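Local atomic coordinates of cytochrome C-type biogenesis protein ccmF (Thermus thermophilus, PDB entry 6ZMQ), a protein that is a membrane-embedded cytochrome c heme lyase that binds heme b and probably helps to transfer heme during cytochrome c maturation. Residues G241-Y246 / W629-G634; G467-N472 / A512-G517; A474-L479 / G505-H510. All blocks are in the same frame, centred on the assembly; numbering follows the deposited sequence.

Interaction 1: residues G241-Y246 / W629-G634; sequences GMWWSY and WMWVAG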
loop_
_atom_site.group_PDB
_atom_site.type_symbol
_atom_site.label_atom_id
_atom_site.label_comp_id
_atom_site.label_asym_id
_atom_site.label_seq_id
_atom_site.Cartn_x
_atom_site.Cartn_y
_atom_site.Cartn_z
ATOM N N GLY A 241 -3.937 1.990 5.727
ATOM C CA GLY A 241 -5.135 2.652 5.226
ATOM C C GLY A 241 -6.418 2.049 5.762
ATOM O O GLY A 241 -7.376 2.775 6.054
ATOM N N MET A 242 -6.438 0.717 5.923
ATOM C CA MET A 242 -7.540 0.028 6.599
ATOM C C MET A 242 -7.743 0.506 8.037
ATOM O O MET A 242 -8.874 0.847 8.429
ATOM C CB MET A 242 -7.284 -1.478 6.609
ATOM C CG MET A 242 -7.915 -2.302 5.508
ATOM S SD MET A 242 -7.192 -3.949 5.605
ATOM C CE MET A 242 -8.640 -4.981 5.473
ATOM N N TRP A 243 -6.647 0.548 8.819
ATOM C CA TRP A 243 -6.708 0.966 10.222
ATOM C C TRP A 243 -7.148 2.416 10.348
ATOM O O TRP A 243 -7.929 2.764 11.245
ATOM C CB TRP A 243 -5.342 0.782 10.902
ATOM C CG TRP A 243 -5.257 1.459 12.268
ATOM C CD1 TRP A 243 -5.657 0.932 13.460
ATOM C CD2 TRP A 243 -4.769 2.782 12.562
ATOM N NE1 TRP A 243 -5.450 1.837 14.475
ATOM C CE2 TRP A 243 -4.910 2.980 13.949
ATOM C CE3 TRP A 243 -4.243 3.820 11.785
ATOM C CZ2 TRP A 243 -4.529 4.167 14.580
ATOM C CZ3 TRP A 243 -3.866 5.001 12.416
ATOM C CH2 TRP A 243 -4.011 5.163 13.798
ATOM N N TRP A 244 -6.653 3.263 9.450
ATOM C CA TRP A 244 -6.943 4.686 9.518
ATOM C C TRP A 244 -8.387 4.970 9.120
ATOM O O TRP A 244 -9.059 5.788 9.764
ATOM C CB TRP A 244 -5.927 5.411 8.636
ATOM C CG TRP A 244 -6.129 6.858 8.397
ATOM C CD1 TRP A 244 -6.711 7.778 9.223
ATOM C CD2 TRP A 244 -5.713 7.573 7.243
ATOM N NE1 TRP A 244 -6.710 9.010 8.641
ATOM C CE2 TRP A 244 -6.094 8.914 7.422
ATOM C CE3 TRP A 244 -5.058 7.207 6.066
ATOM C CZ2 TRP A 244 -5.843 9.885 6.469
ATOM C CZ3 TRP A 244 -4.790 8.171 5.137
ATOM C CH2 TRP A 244 -5.207 9.488 5.325
ATOM N N SER A 245 -8.887 4.271 8.098
ATOM C CA SER A 245 -10.274 4.425 7.676
ATOM C C SER A 245 -11.241 3.900 8.732
ATOM O O SER A 245 -12.354 4.422 8.881
ATOM C CB SER A 245 -10.485 3.717 6.335
ATOM O OG SER A 245 -11.856 3.501 6.068
ATOM N N TYR A 246 -10.843 2.866 9.481
ATOM C CA TYR A 246 -11.720 2.403 10.556
ATOM C C TYR A 246 -11.672 3.348 11.759
ATOM O O TYR A 246 -12.701 3.907 12.154
ATOM C CB TYR A 246 -11.354 0.987 10.993
ATOM C CG TYR A 246 -12.404 0.304 11.858
ATOM C CD1 TYR A 246 -13.588 -0.175 11.316
ATOM C CD2 TYR A 246 -12.231 0.198 13.228
ATOM C CE1 TYR A 246 -14.546 -0.803 12.115
ATOM C CE2 TYR A 246 -13.172 -0.421 14.028
ATOM C CZ TYR A 246 -14.324 -0.923 13.473
ATOM O OH TYR A 246 -15.252 -1.523 14.293
ATOM N N TRP A 629 -8.017 -8.275 16.451
ATOM C CA TRP A 629 -7.146 -9.377 16.067
ATOM C C TRP A 629 -6.706 -9.272 14.619
ATOM O O TRP A 629 -5.643 -9.791 14.261
ATOM C CB TRP A 629 -7.862 -10.701 16.326
ATOM C CG TRP A 629 -8.062 -10.949 17.790
ATOM C CD1 TRP A 629 -9.138 -10.581 18.547
ATOM C CD2 TRP A 629 -7.151 -11.597 18.678
ATOM N NE1 TRP A 629 -8.954 -10.976 19.851
ATOM C CE2 TRP A 629 -7.739 -11.602 19.955
ATOM C CE3 TRP A 629 -5.901 -12.196 18.511
ATOM C CZ2 TRP A 629 -7.113 -12.174 21.058
ATOM C CZ3 TRP A 629 -5.276 -12.745 19.608
ATOM C CH2 TRP A 629 -5.881 -12.738 20.863
ATOM N N MET A 630 -7.485 -8.566 13.802
ATOM C CA MET A 630 -7.083 -8.192 12.452
ATOM C C MET A 630 -5.835 -7.308 12.474
ATOM O O MET A 630 -4.915 -7.484 11.660
ATOM C CB MET A 630 -8.273 -7.491 11.795
ATOM C CG MET A 630 -8.172 -7.148 10.344
ATOM S SD MET A 630 -9.617 -6.119 10.031
ATOM C CE MET A 630 -10.927 -7.332 10.310
ATOM N N TRP A 631 -5.737 -6.407 13.451
ATOM C CA TRP A 631 -4.552 -5.556 13.542
ATOM C C TRP A 631 -3.406 -6.233 14.277
ATOM O O TRP A 631 -2.242 -5.874 14.066
ATOM C CB TRP A 631 -4.910 -4.232 14.185
ATOM C CG TRP A 631 -5.778 -3.508 13.261
ATOM C CD1 TRP A 631 -5.765 -3.591 11.897
ATOM C CD2 TRP A 631 -6.875 -2.680 13.601
ATOM N NE1 TRP A 631 -6.765 -2.814 11.363
ATOM C CE2 TRP A 631 -7.462 -2.245 12.395
ATOM C CE3 TRP A 631 -7.405 -2.233 14.809
ATOM C CZ2 TRP A 631 -8.545 -1.395 12.368
ATOM C CZ3 TRP A 631 -8.475 -1.392 14.772
ATOM C CH2 TRP A 631 -9.031 -0.977 13.568
ATOM N N VAL A 632 -3.699 -7.195 15.162
ATOM C CA VAL A 632 -2.585 -7.968 15.717
ATOM C C VAL A 632 -2.003 -8.869 14.626
ATOM O O VAL A 632 -0.793 -9.120 14.603
ATOM C CB VAL A 632 -2.980 -8.746 17.001
ATOM C CG1 VAL A 632 -3.940 -9.908 16.763
ATOM C CG2 VAL A 632 -1.747 -9.198 17.759
ATOM N N ALA A 633 -2.829 -9.268 13.647
ATOM C CA ALA A 633 -2.332 -9.950 12.459
ATOM C C ALA A 633 -1.519 -9.014 11.571
ATOM O O ALA A 633 -0.526 -9.432 10.968
ATOM C CB ALA A 633 -3.505 -10.536 11.682
ATOM N N GLY A 634 -1.956 -7.758 11.435
ATOM C CA GLY A 634 -1.140 -6.763 10.734
ATOM C C GLY A 634 0.222 -6.540 11.370
ATOM O O GLY A 634 1.246 -6.445 10.677
#
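W631 reaches across from helix 627-644 and sets its indole against W243 and Y246 of helix 224-247. The ring pair proper is W243 with W631, an edge-to-face arrangement. The five-membered ring of W243 turns its edge to the face of the six-membered ring of W631, with centroids 4.7 Å apart and planes at 74°. The atom that does the pointing is W243 CD1, which stands 3.6 Å above the plane of the W631 indole, over its centre. This follows from the first torsion of W243: with CG set anti to the backbone N (chi1 168°), the pyrrole edge is presented to the partner helix. An off-centre CH-pi contact joins in on the pyrrole part of W631, where W243 CB lies 4.2 Å from the centroid of the five-membered ring. W243 CA is close as well, 3.7 Å from W631 CZ2, so the indole packs against backbone as well as ring.

Together W243, Y246 and W631 make an aromatic cluster. It ties a predicted transmembrane helix of the cytochrome c assembly protein region to the last helix of the CcmF C-terminal region, although no hydrogen bond crosses between the two segments. F604 extends the cluster with an edge-to-face contact to W631, and the ring of H183 meets that of W243.

Apolar packing at the rim of the indole falls to Y246. Its CD2 approaches W631 CH2 at 3.4 Å, while its CB sits in the plane of the indole, at the edge. The two rings meet obliquely, planes at 66°. The phenol end goes a different way: Y246 OH is hydrogen-bonded to T624 OG1 on strand 617-625, which ties this helix to the strand that runs into helix 627-644.

Interaction 2: residues G467-N472 / A512-G517; sequences GLFLYN and AVALMG. With HEM (protoporphyrin IX containing Fe), chain B.
N472, whose backbone N donates to L468 O at 2.9 Å within its own helix, rests its CB against the methyl of A514, CB to CB 3.8 Å. One turn earlier on the same helix, F469 reaches the same alanine. Its first torsion places CG opposite the backbone N (chi1 172°), which carries the ring against the peptide joining A514 to L515. There F469 CD1 comes 3.4 Å from A514 O, and F469 CE1 lies 3.7 Å from L515 N. The ring approaches this peptide obliquely. It also touches the A514 methyl, F469 CD1 to A514 CB 3.9 Å, and CE1 brushes CB of L515.

The two segments belong to neighbouring antiparallel membrane helices, 460-484 and 501-525, whose local axes run at 167° and approach to 8.9 Å. The small A514 is consistent with this closeness: its CA lies 5.5 Å from the CA of F469, with the methyl between F469 and N472. Replacing F469 by an alanine would probably take away the ring that packs on the A514-L515 peptide and open a gap beside L515.

Helix 501-525 serves other partners from its remaining sides. V513 points its CG2 to the vinyl group of the heme, 3.8 Å from HEM CAC, and also meets L417 and M420 of helix 402-422, while A512, L515 and M516 pack on helix 627-644. A bound phosphatidylethanolamine touches V513 and G517.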
loop_
_atom_site.group_PDB
_atom_site.type_symbol
_atom_site.label_atom_id
_atom_site.label_comp_id
_atom_site.label_asym_id
_atom_site.label_seq_id
_atom_site.Cartn_x
_atom_site.Cartn_y
_atom_site.Cartn_z
ATOM N N GLY A 467 -13.057 -22.864 9.867
ATOM C CA GLY A 467 -12.442 -24.070 9.334
ATOM C C GLY A 467 -11.203 -23.790 8.503
ATOM O O GLY A 467 -10.204 -24.510 8.594
ATOM N N LEU A 468 -11.240 -22.704 7.724
ATOM C CA LEU A 468 -10.100 -22.313 6.896
ATOM C C LEU A 468 -8.913 -21.864 7.737
ATOM O O LEU A 468 -7.766 -22.219 7.441
ATOM C CB LEU A 468 -10.501 -21.194 5.940
ATOM C CG LEU A 468 -11.293 -21.573 4.695
ATOM C CD1 LEU A 468 -11.399 -20.366 3.789
ATOM C CD2 LEU A 468 -10.644 -22.746 3.993
ATOM N N PHE A 469 -9.176 -21.091 8.796
ATOM C CA PHE A 469 -8.105 -20.666 9.696
ATOM C C PHE A 469 -7.515 -21.838 10.477
ATOM O O PHE A 469 -6.303 -21.874 10.723
ATOM C CB PHE A 469 -8.616 -19.601 10.659
ATOM C CG PHE A 469 -7.635 -19.236 11.743
ATOM C CD1 PHE A 469 -6.509 -18.472 11.427
ATOM C CD2 PHE A 469 -7.832 -19.653 13.065
ATOM C CE1 PHE A 469 -5.589 -18.123 12.395
ATOM C CE2 PHE A 469 -6.923 -19.321 14.064
ATOM C CZ PHE A 469 -5.789 -18.545 13.731
ATOM N N LEU A 470 -8.360 -22.784 10.909
ATOM C CA LEU A 470 -7.862 -23.948 11.644
ATOM C C LEU A 470 -7.042 -24.861 10.742
ATOM O O LEU A 470 -5.987 -25.366 11.148
ATOM C CB LEU A 470 -9.025 -24.709 12.282
ATOM C CG LEU A 470 -9.350 -24.228 13.698
ATOM C CD1 LEU A 470 -10.796 -24.462 14.070
ATOM C CD2 LEU A 470 -8.424 -24.915 14.702
ATOM N N TYR A 471 -7.501 -25.042 9.501
ATOM C CA TYR A 471 -6.735 -25.713 8.454
ATOM C C TYR A 471 -5.404 -25.008 8.189
ATOM O O TYR A 471 -4.373 -25.661 7.975
ATOM C CB TYR A 471 -7.601 -25.745 7.190
ATOM C CG TYR A 471 -6.844 -25.786 5.888
ATOM C CD1 TYR A 471 -6.252 -26.963 5.459
ATOM C CD2 TYR A 471 -6.703 -24.647 5.095
ATOM C CE1 TYR A 471 -5.548 -27.016 4.279
ATOM C CE2 TYR A 471 -5.984 -24.687 3.927
ATOM C CZ TYR A 471 -5.418 -25.878 3.516
ATOM O OH TYR A 471 -4.719 -25.933 2.337
ATOM N N ASN A 472 -5.407 -23.668 8.219
ATOM C CA ASN A 472 -4.201 -22.899 7.925
ATOM C C ASN A 472 -3.176 -23.007 9.048
ATOM O O ASN A 472 -1.981 -23.172 8.780
ATOM C CB ASN A 472 -4.560 -21.435 7.673
ATOM C CG ASN A 472 -4.743 -21.113 6.196
ATOM O OD1 ASN A 472 -4.008 -21.609 5.352
ATOM N ND2 ASN A 472 -5.711 -20.256 5.887
ATOM N N ALA A 512 -0.353 -14.807 9.682
ATOM C CA ALA A 512 -0.931 -13.464 9.837
ATOM C C ALA A 512 -2.008 -13.260 8.789
ATOM O O ALA A 512 -2.988 -12.681 9.132
ATOM C CB ALA A 512 0.148 -12.433 9.691
ATOM N N VAL A 513 -1.808 -13.664 7.543
ATOM C CA VAL A 513 -2.964 -13.506 6.626
ATOM C C VAL A 513 -4.091 -14.418 7.067
ATOM O O VAL A 513 -5.197 -14.015 6.884
ATOM C CB VAL A 513 -2.669 -13.746 5.146
ATOM C CG1 VAL A 513 -3.868 -14.327 4.446
ATOM C CG2 VAL A 513 -2.310 -12.456 4.481
ATOM N N ALA A 514 -3.797 -15.636 7.501
ATOM C CA ALA A 514 -4.819 -16.616 7.919
ATOM C C ALA A 514 -5.774 -16.024 8.951
ATOM O O ALA A 514 -6.970 -16.284 8.856
ATOM C CB ALA A 514 -4.105 -17.798 8.480
ATOM N N LEU A 515 -5.216 -15.331 9.945
ATOM C CA LEU A 515 -5.896 -14.639 11.020
ATOM C C LEU A 515 -6.728 -13.470 10.506
ATOM O O LEU A 515 -7.841 -13.248 11.005
ATOM C CB LEU A 515 -4.833 -14.146 12.009
ATOM C CG LEU A 515 -5.048 -13.550 13.407
ATOM C CD1 LEU A 515 -6.199 -14.192 14.169
ATOM C CD2 LEU A 515 -3.741 -13.640 14.191
ATOM N N MET A 516 -6.269 -12.798 9.440
ATOM C CA MET A 516 -7.077 -11.741 8.832
ATOM C C MET A 516 -8.253 -12.275 8.023
ATOM O O MET A 516 -9.280 -11.605 7.949
ATOM C CB MET A 516 -6.237 -10.826 7.942
ATOM C CG MET A 516 -5.545 -9.689 8.681
ATOM S SD MET A 516 -5.040 -8.271 7.672
ATOM C CE MET A 516 -6.303 -8.223 6.399
ATOM N N GLY A 517 -8.115 -13.435 7.374
ATOM C CA GLY A 517 -9.255 -14.036 6.691
ATOM C C GLY A 517 -10.383 -14.392 7.642
ATOM O O GLY A 517 -11.559 -14.082 7.367
HETATM C CHA HEM B . 6.691 -16.828 0.715
HETATM C CHB HEM B . 3.239 -19.925 -0.864
HETATM C CHC HEM B . -0.126 -16.370 -0.435
HETATM C CHD HEM B . 3.288 -13.521 1.570
HETATM C C1A HEM B . 6.010 -17.940 0.247
HETATM C C2A HEM B . 6.655 -19.166 -0.072
HETATM C C3A HEM B . 5.699 -20.032 -0.515
HETATM C C4A HEM B . 4.457 -19.371 -0.484
HETATM C CMA HEM B . 5.913 -21.449 -0.965
HETATM C CAA HEM B . 8.138 -19.475 0.055
HETATM C CBA HEM B . 8.533 -19.790 1.510
HETATM C CGA HEM B . 7.849 -21.038 2.009
HETATM O O1A HEM B . 7.072 -20.971 2.989
HETATM O O2A HEM B . 8.061 -22.134 1.442
HETATM C C1B HEM B . 2.042 -19.179 -0.892
HETATM C C2B HEM B . 0.844 -19.660 -1.470
HETATM C C3B HEM B . -0.100 -18.686 -1.360
HETATM C C4B HEM B . 0.555 -17.550 -0.713
HETATM C CMB HEM B . 0.632 -21.008 -2.083
HETATM C CAB HEM B . -1.495 -18.717 -1.815
HETATM C CBB HEM B . -1.727 -18.079 -3.140
HETATM C C1C HEM B . 0.496 -15.329 0.219
HETATM C C2C HEM B . -0.154 -14.229 0.780
HETATM C C3C HEM B . 0.828 -13.447 1.338
HETATM C C4C HEM B . 2.085 -14.063 1.132
HETATM C CMC HEM B . -1.628 -13.914 0.787
HETATM C CAC HEM B . 0.601 -12.186 2.022
HETATM C CBC HEM B . 0.539 -12.155 3.502
HETATM C C1D HEM B . 4.543 -14.139 1.463
HETATM C C2D HEM B . 5.825 -13.520 1.818
HETATM C C3D HEM B . 6.791 -14.437 1.583
HETATM C C4D HEM B . 6.074 -15.634 1.087
HETATM C CMD HEM B . 6.026 -12.124 2.340
HETATM C CAD HEM B . 8.288 -14.273 1.791
HETATM C CBD HEM B . 8.963 -14.090 0.426
HETATM C CGD HEM B . 10.440 -13.777 0.491
HETATM O O1D HEM B . 11.299 -14.645 0.214
HETATM O O2D HEM B . 10.814 -12.631 0.802
HETATM N NA HEM B . 4.666 -18.095 -0.035
HETATM N NB HEM B . 1.824 -17.915 -0.473
HETATM N NC HEM B . 1.838 -15.234 0.468
HETATM N ND HEM B . 4.765 -15.372 1.051
HETATM FE FE HEM B . 3.271 -16.698 0.404
#

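Interaction 3: residues A474-L479 / G505-H510; sequences AAIYLL and GSLVVH. With HEM (protoporphyrin IX containing Fe), chain B.
The side chain of I476 meets L507 and H510 through its terminal methyl, CD1. Its first torsion sets CG1 beside the backbone N and anti to the carbonyl carbon (chi1 -63°), and the second then turns CD1 toward helix 505-510 even though the CB bond does not point that way. CD1 packs 3.6 Å from L507 CD2 and 3.9 Å from H510 CB, and also lies against the L507 carbonyl. H510 is an iron ligand, which puts I476 in its second shell. The side chains of I476 and L507 lie alongside one another, pointing opposite ways. L507 CD1 in turn approaches the backbone carbonyl of I476.

One turn on, L479 adds the second apolar contact: its CD1 lies 3.8 Å from L507 CD2, the same methyl that I476 touches. L507 CD2 is thus received between two residues spaced three apart on the facing helix. L479 also packs on P424 and L425 of a loop.

These helices, 460-484 and 501-525, are antiparallel, with local axes at 170° and a closest approach of 10.3 Å. Behind the leucine-isoleucine packing lies the heme b site. H510 is an axial ligand, its NE2 2.2 Å from the heme iron, and H276 provides the second, giving bis-histidine coordination. The edge of the H510 imidazole, not its face, is directed at the porphyrin.

The same helix meets the heme at two further points. S506 OG lies 2.7 Å from HEM O1A of a propionate; R503 O competes for its proton, so this hydrogen bond is not settled, whereas R224 NH2 gives the heme another. V509 CG1 rests 3.5 Å from HEM CBC, at a vinyl group.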
loop_
_atom_site.group_PDB
_atom_site.type_symbol
_atom_site.label_atom_id
_atom_site.label_comp_id
_atom_site.label_asym_id
_atom_site.label_seq_id
_atom_site.Cartn_x
_atom_site.Cartn_y
_atom_site.Cartn_z
ATOM N N ALA A 474 -3.022 -25.495 11.074
ATOM C CA ALA A 474 -2.573 -26.876 10.918
ATOM C C ALA A 474 -1.451 -26.990 9.887
ATOM O O ALA A 474 -0.470 -27.707 10.108
ATOM C CB ALA A 474 -3.752 -27.764 10.527
ATOM N N ALA A 475 -1.580 -26.282 8.756
ATOM C CA ALA A 475 -0.534 -26.305 7.732
ATOM C C ALA A 475 0.748 -25.617 8.182
ATOM O O ALA A 475 1.844 -26.053 7.798
ATOM C CB ALA A 475 -1.039 -25.652 6.450
ATOM N N ILE A 476 0.625 -24.542 8.969
ATOM C CA ILE A 476 1.802 -23.876 9.532
ATOM C C ILE A 476 2.544 -24.816 10.476
ATOM O O ILE A 476 3.778 -24.943 10.405
ATOM C CB ILE A 476 1.399 -22.563 10.235
ATOM C CG1 ILE A 476 0.792 -21.581 9.233
ATOM C CG2 ILE A 476 2.567 -21.949 11.014
ATOM C CD1 ILE A 476 1.774 -20.887 8.371
ATOM N N TYR A 477 1.792 -25.549 11.316
ATOM C CA TYR A 477 2.413 -26.544 12.191
ATOM C C TYR A 477 3.029 -27.708 11.412
ATOM O O TYR A 477 4.105 -28.184 11.784
ATOM C CB TYR A 477 1.421 -27.093 13.221
ATOM C CG TYR A 477 2.074 -28.175 14.069
ATOM C CD1 TYR A 477 3.206 -27.894 14.841
ATOM C CD2 TYR A 477 1.626 -29.496 14.021
ATOM C CE1 TYR A 477 3.838 -28.888 15.579
ATOM C CE2 TYR A 477 2.254 -30.497 14.754
ATOM C CZ TYR A 477 3.355 -30.183 15.530
ATOM O OH TYR A 477 3.975 -31.169 16.262
ATOM N N LEU A 478 2.373 -28.181 10.345
ATOM C CA LEU A 478 2.914 -29.313 9.586
ATOM C C LEU A 478 4.194 -28.929 8.853
ATOM O O LEU A 478 5.148 -29.720 8.793
ATOM C CB LEU A 478 1.880 -29.841 8.592
ATOM C CG LEU A 478 0.719 -30.645 9.173
ATOM C CD1 LEU A 478 -0.138 -31.242 8.064
ATOM C CD2 LEU A 478 1.206 -31.700 10.144
ATOM N N LEU A 479 4.244 -27.690 8.354
ATOM C CA LEU A 479 5.448 -27.151 7.739
ATOM C C LEU A 479 6.580 -27.011 8.750
ATOM O O LEU A 479 7.715 -27.411 8.468
ATOM C CB LEU A 479 5.105 -25.806 7.108
ATOM C CG LEU A 479 4.596 -25.944 5.679
ATOM C CD1 LEU A 479 3.936 -24.670 5.280
ATOM C CD2 LEU A 479 5.750 -26.269 4.736
ATOM N N GLY A 505 9.940 -16.729 8.657
ATOM C CA GLY A 505 9.273 -15.446 8.484
ATOM C C GLY A 505 8.076 -15.530 7.558
ATOM O O GLY A 505 7.048 -14.888 7.798
ATOM N N SER A 506 8.178 -16.364 6.515
ATOM C CA SER A 506 7.056 -16.591 5.616
ATOM C C SER A 506 5.916 -17.302 6.324
ATOM O O SER A 506 4.754 -17.001 6.059
ATOM C CB SER A 506 7.507 -17.395 4.395
ATOM O OG SER A 506 7.351 -18.785 4.616
ATOM N N LEU A 507 6.260 -18.189 7.238
ATOM C CA LEU A 507 5.235 -18.921 8.004
ATOM C C LEU A 507 4.503 -17.952 8.917
ATOM O O LEU A 507 3.292 -18.028 8.974
ATOM C CB LEU A 507 5.917 -19.996 8.824
ATOM C CG LEU A 507 6.292 -21.229 8.043
ATOM C CD1 LEU A 507 6.659 -22.331 8.985
ATOM C CD2 LEU A 507 5.135 -21.668 7.197
ATOM N N VAL A 508 5.222 -17.062 9.577
ATOM C CA VAL A 508 4.585 -16.053 10.454
ATOM C C VAL A 508 3.678 -15.173 9.605
ATOM O O VAL A 508 2.539 -14.981 9.988
ATOM C CB VAL A 508 5.698 -15.241 11.115
ATOM C CG1 VAL A 508 5.349 -13.791 11.297
ATOM C CG2 VAL A 508 6.102 -15.847 12.435
ATOM N N VAL A 509 4.155 -14.755 8.437
ATOM C CA VAL A 509 3.380 -13.935 7.474
ATOM C C VAL A 509 2.174 -14.729 6.982
ATOM O O VAL A 509 1.080 -14.200 6.936
ATOM C CB VAL A 509 4.285 -13.551 6.305
ATOM C CG1 VAL A 509 3.513 -13.180 5.074
ATOM C CG2 VAL A 509 5.213 -12.437 6.676
ATOM N N HIS A 510 2.364 -16.004 6.688
ATOM C CA HIS A 510 1.229 -16.784 6.158
ATOM C C HIS A 510 0.131 -16.858 7.211
ATOM O O HIS A 510 -1.056 -16.636 6.836
ATOM C CB HIS A 510 1.664 -18.150 5.634
ATOM C CG HIS A 510 2.370 -18.113 4.327
ATOM N ND1 HIS A 510 3.422 -18.930 4.078
ATOM C CD2 HIS A 510 2.306 -17.253 3.297
ATOM C CE1 HIS A 510 3.925 -18.648 2.908
ATOM N NE2 HIS A 510 3.244 -17.621 2.383
HETATM C CHA HEM B . 6.691 -16.828 0.715
HETATM C CHB HEM B . 3.239 -19.925 -0.864
HETATM C CHC HEM B . -0.126 -16.370 -0.435
HETATM C CHD HEM B . 3.288 -13.521 1.570
HETATM C C1A HEM B . 6.010 -17.940 0.247
HETATM C C2A HEM B . 6.655 -19.166 -0.072
HETATM C C3A HEM B . 5.699 -20.032 -0.515
HETATM C C4A HEM B . 4.457 -19.371 -0.484
HETATM C CMA HEM B . 5.913 -21.449 -0.965
HETATM C CAA HEM B . 8.138 -19.475 0.055
HETATM C CBA HEM B . 8.533 -19.790 1.510
HETATM C CGA HEM B . 7.849 -21.038 2.009
HETATM O O1A HEM B . 7.072 -20.971 2.989
HETATM O O2A HEM B . 8.061 -22.134 1.442
HETATM C C1B HEM B . 2.042 -19.179 -0.892
HETATM C C2B HEM B . 0.844 -19.660 -1.470
HETATM C C3B HEM B . -0.100 -18.686 -1.360
HETATM C C4B HEM B . 0.555 -17.550 -0.713
HETATM C CMB HEM B . 0.632 -21.008 -2.083
HETATM C CAB HEM B . -1.495 -18.717 -1.815
HETATM C CBB HEM B . -1.727 -18.079 -3.140
HETATM C C1C HEM B . 0.496 -15.329 0.219
HETATM C C2C HEM B . -0.154 -14.229 0.780
HETATM C C3C HEM B . 0.828 -13.447 1.338
HETATM C C4C HEM B . 2.085 -14.063 1.132
HETATM C CMC HEM B . -1.628 -13.914 0.787
HETATM C CAC HEM B . 0.601 -12.186 2.022
HETATM C CBC HEM B . 0.539 -12.155 3.502
HETATM C C1D HEM B . 4.543 -14.139 1.463
HETATM C C2D HEM B . 5.825 -13.520 1.818
HETATM C C3D HEM B . 6.791 -14.437 1.583
HETATM C C4D HEM B . 6.074 -15.634 1.087
HETATM C CMD HEM B . 6.026 -12.124 2.340
HETATM C CAD HEM B . 8.288 -14.273 1.791
HETATM C CBD HEM B . 8.963 -14.090 0.426
HETATM C CGD HEM B . 10.440 -13.777 0.491
HETATM O O1D HEM B . 11.299 -14.645 0.214
HETATM O O2D HEM B . 10.814 -12.631 0.802
HETATM N NA HEM B . 4.666 -18.095 -0.035
HETATM N NB HEM B . 1.824 -17.915 -0.473
HETATM N NC HEM B . 1.838 -15.234 0.468
HETATM N ND HEM B . 4.765 -15.372 1.051
HETATM FE FE HEM B . 3.271 -16.698 0.404
#

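Overall arrangement
Interactions 2 and 3 join the same antiparallel pair, helices 460-484 and 501-525, at successive levels with centres about 10 Å apart, and both touch the heme. Interaction 3 is the more buried and combines aliphatic packing with iron coordination; interaction 2 is partly buried, brings the helices closer and packs one aromatic ring against backbone. Interaction 1, also partly buried, differs in using indole and phenol rings to join helices far apart in the chain, away from the heme. It nonetheless touches interaction 2, because A633 of helix 627-644 packs on A512, L515 and M516. Helix 501-525 therefore stands between helix 460-484 and the C-terminal helix while carrying H510.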